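Side-chain contacts in Afp1 (Serratia entomophila, PDB 6RBN), which probably builds the inner tube of the anti-feeding prophage, a contractile injection system, by stacking in many copies inside the sheath: residues T42-Y45 against N51-K54; E79-I84 against T118-P123. All blocks are in the same frame, centred on the assembly; numbering follows the deposited sequence.

Contact 1 (T42-Y45 against N51-K54)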
ATOM      1  N   THR A  42      28.057   9.738  53.634  1.00 68.08           N
ATOM      2  CA  THR A  42      28.106   8.487  54.378  1.00 68.08           C
ATOM      3  C   THR A  42      29.421   8.395  55.137  1.00 68.08           C
ATOM      4  O   THR A  42      30.494   8.552  54.548  1.00 68.08           O
ATOM      5  CB  THR A  42      27.940   7.288  53.444  1.00 68.08           C
ATOM      6  OG1 THR A  42      26.704   7.410  52.734  1.00 68.08           O
ATOM      7  CG2 THR A  42      27.915   5.996  54.231  1.00 68.08           C
ATOM      8  N   ILE A  43      29.331   8.150  56.441  1.00 65.47           N
ATOM      9  CA  ILE A  43      30.486   7.979  57.312  1.00 65.47           C
ATOM     10  C   ILE A  43      30.568   6.508  57.687  1.00 65.47           C
ATOM     11  O   ILE A  43      29.574   5.920  58.123  1.00 65.47           O
ATOM     12  CB  ILE A  43      30.377   8.865  58.564  1.00 65.47           C
ATOM     13  CG1 ILE A  43      30.286  10.334  58.174  1.00 65.47           C
ATOM     14  CG2 ILE A  43      31.568   8.664  59.471  1.00 65.47           C
ATOM     15  CD1 ILE A  43      29.918  11.232  59.321  1.00 65.47           C
ATOM     16  N   GLU A  44      31.744   5.913  57.512  1.00 66.98           N
ATOM     17  CA  GLU A  44      31.940   4.496  57.768  1.00 66.98           C
ATOM     18  C   GLU A  44      33.085   4.290  58.746  1.00 66.98           C
ATOM     19  O   GLU A  44      34.008   5.106  58.830  1.00 66.98           O
ATOM     20  CB  GLU A  44      32.221   3.730  56.479  1.00 66.98           C
ATOM     21  CG  GLU A  44      31.048   3.696  55.531  1.00 66.98           C
ATOM     22  CD  GLU A  44      31.352   2.952  54.252  1.00 66.98           C
ATOM     23  OE1 GLU A  44      32.519   2.559  54.049  1.00 66.98           O
ATOM     24  OE2 GLU A  44      30.421   2.759  53.447  1.00 66.98           O
ATOM     25  N   TYR A  45      33.018   3.187  59.485  1.00 61.23           N
ATOM     26  CA  TYR A  45      34.050   2.847  60.454  1.00 61.23           C
ATOM     27  C   TYR A  45      34.131   1.336  60.602  1.00 61.23           C
ATOM     28  O   TYR A  45      33.128   0.684  60.898  1.00 61.23           O
ATOM     29  CB  TYR A  45      33.775   3.501  61.812  1.00 61.23           C
ATOM     30  CG  TYR A  45      34.795   3.151  62.870  1.00 61.23           C
ATOM     31  CD1 TYR A  45      36.058   3.723  62.866  1.00 61.23           C
ATOM     32  CD2 TYR A  45      34.493   2.239  63.870  1.00 61.23           C
ATOM     33  CE1 TYR A  45      36.986   3.397  63.829  1.00 61.23           C
ATOM     34  CE2 TYR A  45      35.413   1.905  64.829  1.00 61.23           C
ATOM     35  CZ  TYR A  45      36.657   2.486  64.805  1.00 61.23           C
ATOM     36  OH  TYR A  45      37.574   2.154  65.769  1.00 61.23           O
ATOM     37  N   ASN A  51      33.236  -5.442  63.071  1.00 64.21           N
ATOM     38  CA  ASN A  51      32.130  -4.500  63.123  1.00 64.21           C
ATOM     39  C   ASN A  51      32.283  -3.440  62.043  1.00 64.21           C
ATOM     40  O   ASN A  51      33.320  -2.781  61.949  1.00 64.21           O
ATOM     41  CB  ASN A  51      32.060  -3.835  64.493  1.00 64.21           C
ATOM     42  CG  ASN A  51      31.684  -4.797  65.584  1.00 64.21           C
ATOM     43  OD1 ASN A  51      30.817  -5.649  65.406  1.00 64.21           O
ATOM     44  ND2 ASN A  51      32.334  -4.668  66.731  1.00 64.21           N
ATOM     45  N   TRP A  52      31.252  -3.293  61.220  1.00 62.55           N
ATOM     46  CA  TRP A  52      31.143  -2.184  60.287  1.00 62.55           C
ATOM     47  C   TRP A  52      30.091  -1.242  60.851  1.00 62.55           C
ATOM     48  O   TRP A  52      29.003  -1.686  61.229  1.00 62.55           O
ATOM     49  CB  TRP A  52      30.681  -2.639  58.908  1.00 62.55           C
ATOM     50  CG  TRP A  52      31.092  -1.739  57.789  1.00 62.55           C
ATOM     51  CD1 TRP A  52      30.827  -0.417  57.675  1.00 62.55           C
ATOM     52  CD2 TRP A  52      31.591  -2.154  56.517  1.00 62.55           C
ATOM     53  NE1 TRP A  52      31.270   0.057  56.468  1.00 62.55           N
ATOM     54  CE2 TRP A  52      31.727  -0.999  55.728  1.00 62.55           C
ATOM     55  CE3 TRP A  52      31.987  -3.385  55.985  1.00 62.55           C
ATOM     56  CZ2 TRP A  52      32.243  -1.036  54.440  1.00 62.55           C
ATOM     57  CZ3 TRP A  52      32.503  -3.414  54.709  1.00 62.55           C
ATOM     58  CH2 TRP A  52      32.627  -2.249  53.951  1.00 62.55           C
ATOM     59  N   PHE A  53      30.394   0.049  60.895  1.00 60.92           N
ATOM     60  CA  PHE A  53      29.442   1.049  61.361  1.00 60.92           C
ATOM     61  C   PHE A  53      29.139   2.000  60.217  1.00 60.92           C
ATOM     62  O   PHE A  53      30.034   2.702  59.743  1.00 60.92           O
ATOM     63  CB  PHE A  53      29.985   1.816  62.564  1.00 60.92           C
ATOM     64  CG  PHE A  53      30.126   0.984  63.801  1.00 60.92           C
ATOM     65  CD1 PHE A  53      29.026   0.700  64.583  1.00 60.92           C
ATOM     66  CD2 PHE A  53      31.360   0.496  64.185  1.00 60.92           C
ATOM     67  CE1 PHE A  53      29.149  -0.058  65.722  1.00 60.92           C
ATOM     68  CE2 PHE A  53      31.490  -0.265  65.326  1.00 60.92           C
ATOM     69  CZ  PHE A  53      30.380  -0.540  66.094  1.00 60.92           C
ATOM     70  N   LYS A  54      27.882   2.034  59.784  1.00 60.60           N
ATOM     71  CA  LYS A  54      27.460   2.880  58.677  1.00 60.60           C
ATOM     72  C   LYS A  54      26.498   3.933  59.199  1.00 60.60           C
ATOM     73  O   LYS A  54      25.538   3.609  59.901  1.00 60.60           O
ATOM     74  CB  LYS A  54      26.797   2.050  57.586  1.00 60.60           C
ATOM     75  CG  LYS A  54      27.691   0.957  57.091  1.00 60.60           C
ATOM     76  CD  LYS A  54      27.063   0.144  56.000  1.00 60.60           C
ATOM     77  CE  LYS A  54      27.983  -0.979  55.626  1.00 60.60           C
ATOM     78  NZ  LYS A  54      28.090  -1.948  56.741  1.00 60.60           N
TER

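Contact 2 (E79-I84 against T118-P123)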
ATOM      1  N   GLU A  79      17.676  40.704  36.224  1.00 74.86           N
ATOM      2  CA  GLU A  79      17.958  41.704  37.250  1.00 74.86           C
ATOM      3  C   GLU A  79      18.201  41.101  38.624  1.00 74.86           C
ATOM      4  O   GLU A  79      18.593  41.832  39.536  1.00 74.86           O
ATOM      5  CB  GLU A  79      16.846  42.748  37.377  1.00 74.86           C
ATOM      6  CG  GLU A  79      16.718  43.683  36.196  1.00 74.86           C
ATOM      7  CD  GLU A  79      15.550  43.348  35.314  1.00 74.86           C
ATOM      8  OE1 GLU A  79      14.698  42.550  35.758  1.00 74.86           O
ATOM      9  OE2 GLU A  79      15.482  43.872  34.186  1.00 74.86           O
ATOM     10  N   TRP A  80      17.978  39.801  38.795  1.00 69.56           N
ATOM     11  CA  TRP A  80      18.291  39.126  40.043  1.00 69.56           C
ATOM     12  C   TRP A  80      19.676  38.499  40.031  1.00 69.56           C
ATOM     13  O   TRP A  80      20.259  38.295  41.099  1.00 69.56           O
ATOM     14  CB  TRP A  80      17.199  38.091  40.331  1.00 69.56           C
ATOM     15  CG  TRP A  80      17.347  37.314  41.589  1.00 69.56           C
ATOM     16  CD1 TRP A  80      17.679  37.795  42.816  1.00 69.56           C
ATOM     17  CD2 TRP A  80      17.018  35.937  41.777  1.00 69.56           C
ATOM     18  NE1 TRP A  80      17.659  36.785  43.742  1.00 69.56           N
ATOM     19  CE2 TRP A  80      17.242  35.634  43.129  1.00 69.56           C
ATOM     20  CE3 TRP A  80      16.582  34.924  40.922  1.00 69.56           C
ATOM     21  CZ2 TRP A  80      17.046  34.361  43.647  1.00 69.56           C
ATOM     22  CZ3 TRP A  80      16.389  33.664  41.438  1.00 69.56           C
ATOM     23  CH2 TRP A  80      16.622  33.392  42.787  1.00 69.56           C
ATOM     24  N   ILE A  81      20.234  38.230  38.851  1.00 67.95           N
ATOM     25  CA  ILE A  81      21.616  37.776  38.742  1.00 67.95           C
ATOM     26  C   ILE A  81      22.564  38.925  38.402  1.00 67.95           C
ATOM     27  O   ILE A  81      23.786  38.777  38.555  1.00 67.95           O
ATOM     28  CB  ILE A  81      21.727  36.630  37.707  1.00 67.95           C
ATOM     29  CG1 ILE A  81      22.978  35.780  37.939  1.00 67.95           C
ATOM     30  CG2 ILE A  81      21.719  37.174  36.293  1.00 67.95           C
ATOM     31  CD1 ILE A  81      22.997  34.508  37.175  1.00 67.95           C
ATOM     32  N   ASN A  82      22.046  40.077  37.980  1.00 70.66           N
ATOM     33  CA  ASN A  82      22.913  41.218  37.727  1.00 70.66           C
ATOM     34  C   ASN A  82      23.219  42.000  38.994  1.00 70.66           C
ATOM     35  O   ASN A  82      24.206  42.741  39.024  1.00 70.66           O
ATOM     36  CB  ASN A  82      22.278  42.158  36.703  1.00 70.66           C
ATOM     37  CG  ASN A  82      23.301  42.957  35.912  1.00 70.66           C
ATOM     38  OD1 ASN A  82      22.951  43.619  34.938  1.00 70.66           O
ATOM     39  ND2 ASN A  82      24.567  42.867  36.293  1.00 70.66           N
ATOM     40  N   ALA A  83      22.403  41.857  40.031  1.00 69.94           N
ATOM     41  CA  ALA A  83      22.554  42.633  41.259  1.00 69.94           C
ATOM     42  C   ALA A  83      23.399  41.876  42.283  1.00 69.94           C
ATOM     43  O   ALA A  83      22.981  41.615  43.407  1.00 69.94           O
ATOM     44  CB  ALA A  83      21.185  42.987  41.823  1.00 69.94           C
ATOM     45  N   ILE A  84      24.619  41.532  41.879  1.00 69.17           N
ATOM     46  CA  ILE A  84      25.582  40.859  42.741  1.00 69.17           C
ATOM     47  C   ILE A  84      26.678  41.858  43.076  1.00 69.17           C
ATOM     48  O   ILE A  84      27.230  42.498  42.175  1.00 69.17           O
ATOM     49  CB  ILE A  84      26.188  39.620  42.057  1.00 69.17           C
ATOM     50  CG1 ILE A  84      25.102  38.684  41.545  1.00 69.17           C
ATOM     51  CG2 ILE A  84      27.089  38.869  43.014  1.00 69.17           C
ATOM     52  CD1 ILE A  84      24.246  38.113  42.596  1.00 69.17           C
ATOM     53  N   THR A 118      23.423  31.252  40.439  1.00 65.54           N
ATOM     54  CA  THR A 118      24.834  31.090  40.147  1.00 65.54           C
ATOM     55  C   THR A 118      25.147  31.100  38.662  1.00 65.54           C
ATOM     56  O   THR A 118      26.305  31.315  38.299  1.00 65.54           O
ATOM     57  CB  THR A 118      25.372  29.788  40.759  1.00 65.54           C
ATOM     58  OG1 THR A 118      24.683  28.671  40.192  1.00 65.54           O
ATOM     59  CG2 THR A 118      25.176  29.780  42.256  1.00 65.54           C
ATOM     60  N   SER A 119      24.159  30.887  37.795  1.00 66.26           N
ATOM     61  CA  SER A 119      24.399  30.924  36.362  1.00 66.26           C
ATOM     62  C   SER A 119      23.109  31.290  35.646  1.00 66.26           C
ATOM     63  O   SER A 119      22.013  31.091  36.168  1.00 66.26           O
ATOM     64  CB  SER A 119      24.929  29.587  35.842  1.00 66.26           C
ATOM     65  OG  SER A 119      23.925  28.597  35.877  1.00 66.26           O
ATOM     66  N   LEU A 120      23.260  31.831  34.441  1.00 66.61           N
ATOM     67  CA  LEU A 120      22.125  32.155  33.578  1.00 66.61           C
ATOM     68  C   LEU A 120      22.588  31.979  32.141  1.00 66.61           C
ATOM     69  O   LEU A 120      23.305  32.832  31.619  1.00 66.61           O
ATOM     70  CB  LEU A 120      21.626  33.573  33.815  1.00 66.61           C
ATOM     71  CG  LEU A 120      20.435  34.027  32.969  1.00 66.61           C
ATOM     72  CD1 LEU A 120      19.207  33.200  33.279  1.00 66.61           C
ATOM     73  CD2 LEU A 120      20.156  35.490  33.193  1.00 66.61           C
ATOM     74  N   THR A 121      22.184  30.886  31.506  1.00 69.12           N
ATOM     75  CA  THR A 121      22.662  30.572  30.169  1.00 69.12           C
ATOM     76  C   THR A 121      21.688  31.116  29.135  1.00 69.12           C
ATOM     77  O   THR A 121      20.506  30.763  29.140  1.00 69.12           O
ATOM     78  CB  THR A 121      22.847  29.067  29.986  1.00 69.12           C
ATOM     79  OG1 THR A 121      21.579  28.421  30.067  1.00 69.12           O
ATOM     80  CG2 THR A 121      23.747  28.512  31.067  1.00 69.12           C
ATOM     81  N   SER A 122      22.189  31.978  28.258  1.00 72.63           N
ATOM     82  CA  SER A 122      21.406  32.492  27.152  1.00 72.63           C
ATOM     83  C   SER A 122      21.169  31.385  26.126  1.00 72.63           C
ATOM     84  O   SER A 122      21.925  30.412  26.077  1.00 72.63           O
ATOM     85  CB  SER A 122      22.144  33.659  26.503  1.00 72.63           C
ATOM     86  OG  SER A 122      23.322  33.199  25.866  1.00 72.63           O
ATOM     87  N   PRO A 123      20.118  31.491  25.308  1.00 73.96           N
ATOM     88  CA  PRO A 123      19.875  30.462  24.294  1.00 73.96           C
ATOM     89  C   PRO A 123      20.915  30.484  23.184  1.00 73.96           C
ATOM     90  O   PRO A 123      21.557  31.497  22.908  1.00 73.96           O
ATOM     91  CB  PRO A 123      18.493  30.824  23.748  1.00 73.96           C
ATOM     92  CG  PRO A 123      18.352  32.260  24.038  1.00 73.96           C
ATOM     93  CD  PRO A 123      19.010  32.463  25.345  1.00 73.96           C
TER

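Contact 1 (T42-Y45 against N51-K54)
Y45 and F53 face each other across a two-stranded antiparallel hairpin and show how backbone bonds and flanking side chains together hold a surface arm. They form a hydrogen-bonded pair: N of Y45 reaches O of F53 at 3.0 Å, and N of F53 returns to O of Y45 at 2.8 Å. The second bond is the straighter, with 153° at its hydrogen, against 135° for the first. Next to this pair, the CA-H of E44 also points at O of F53, 3.3 Å from CA.

The face carrying E44, W52 and K54 is the more enclosed, with K54 buried. E44 and K54 are a non-hydrogen-bonded pair, and the extended chain of E44 brings its carboxylate to the rim of the W52 indole, where OE1 lies 3.6 Å from CZ2 with the two planes nearly perpendicular. Over one face of the indole sits NZ of K54, 3.1 Å above the plane and shifted toward the rim. R46 makes a cation-pi contact with W52.

The other face is the solvent side. Here the exposed Y45 and F53 rings run side by side in the same direction; CD2 of F53 meets the edge of the Y45 ring, 3.6 Å from its CD2. With CG anti to the backbone N (chi1 178°), the Y45 ring sits alongside F53.

The chemistry implies a hairpin held by its peptide groups, whose charged and aromatic face can join in subunit contacts, as when R59 of a second subunit packs on W52; separately, the backbone O of K54 accepts a bond from K91 of that subunit.

Contact 2 (E79-I84 against T118-P123)
OG1 of T138, on the neighbouring strand 134-140, is gripped by two hydroxyls of the segment that I81 packs against: OG of S119 and OG1 of T118 both hydrogen-bond to it. In T118 and S119 the CB points away from I81, so the polar ends are engaged elsewhere and I81 meets mainly their backbone. No hydrogen bond crosses between 79-84 and 118-123, and the contact illustrates how an aliphatic side chain packs a short helical segment on a strand.

The seat is the peptide joining S119 to L120. CD1 of I81 lies over the face of this peptide, 3.6 Å from C of S119 and 3.7 Å from its O. The same methyl touches the start of the next side chain, at 3.7 Å from CB of L120, while its approach to C of T118 is longer, at 4.3 Å. Its position follows from an extended branch: CG1 stands anti to the backbone N (chi1 -158°) and CD1 continues outward (chi2 168°). The second branch of I81 meets the far end of the leucine, CG2 lying 3.9 Å from CD2 of L120, and the two side chains lie obliquely across each other.

L120 also packs on Q135 and I137, I81 on P117 and on F40 of a third subunit, and W80 of the same helix on P117 and L139. S119 and L120 pair, antiparallel, with a strand of that third subunit, which carries the sheet across the interface.

With methyl groups meeting a peptide face and a leucine side chain, the chemistry implies a nondirectional join: within these two segments it is made by shape and burial, while the hydroxyls of T118 and S119 bond to T138.

Overall arrangement
The two contacts represent different placements in one small beta protein, with centres about 42 Å apart and nearest atoms about 23 Å apart. Contact 1 is a surface feature within the hairpin of strands 38-46 and 52-56, which reaches far from the chain's centre; neighbours in sequence meet there through directional backbone bonds. Contact 2 lies nearer the body and is partly buried, bringing helix 78-81 against strand 109-121 of the large sheet, two elements well separated in sequence, by van der Waals packing, with no hydrogen bond between the segments. They hold no element in common. Both nevertheless border other copies of the protein, consistent with a tube assembled from interlocking subunits.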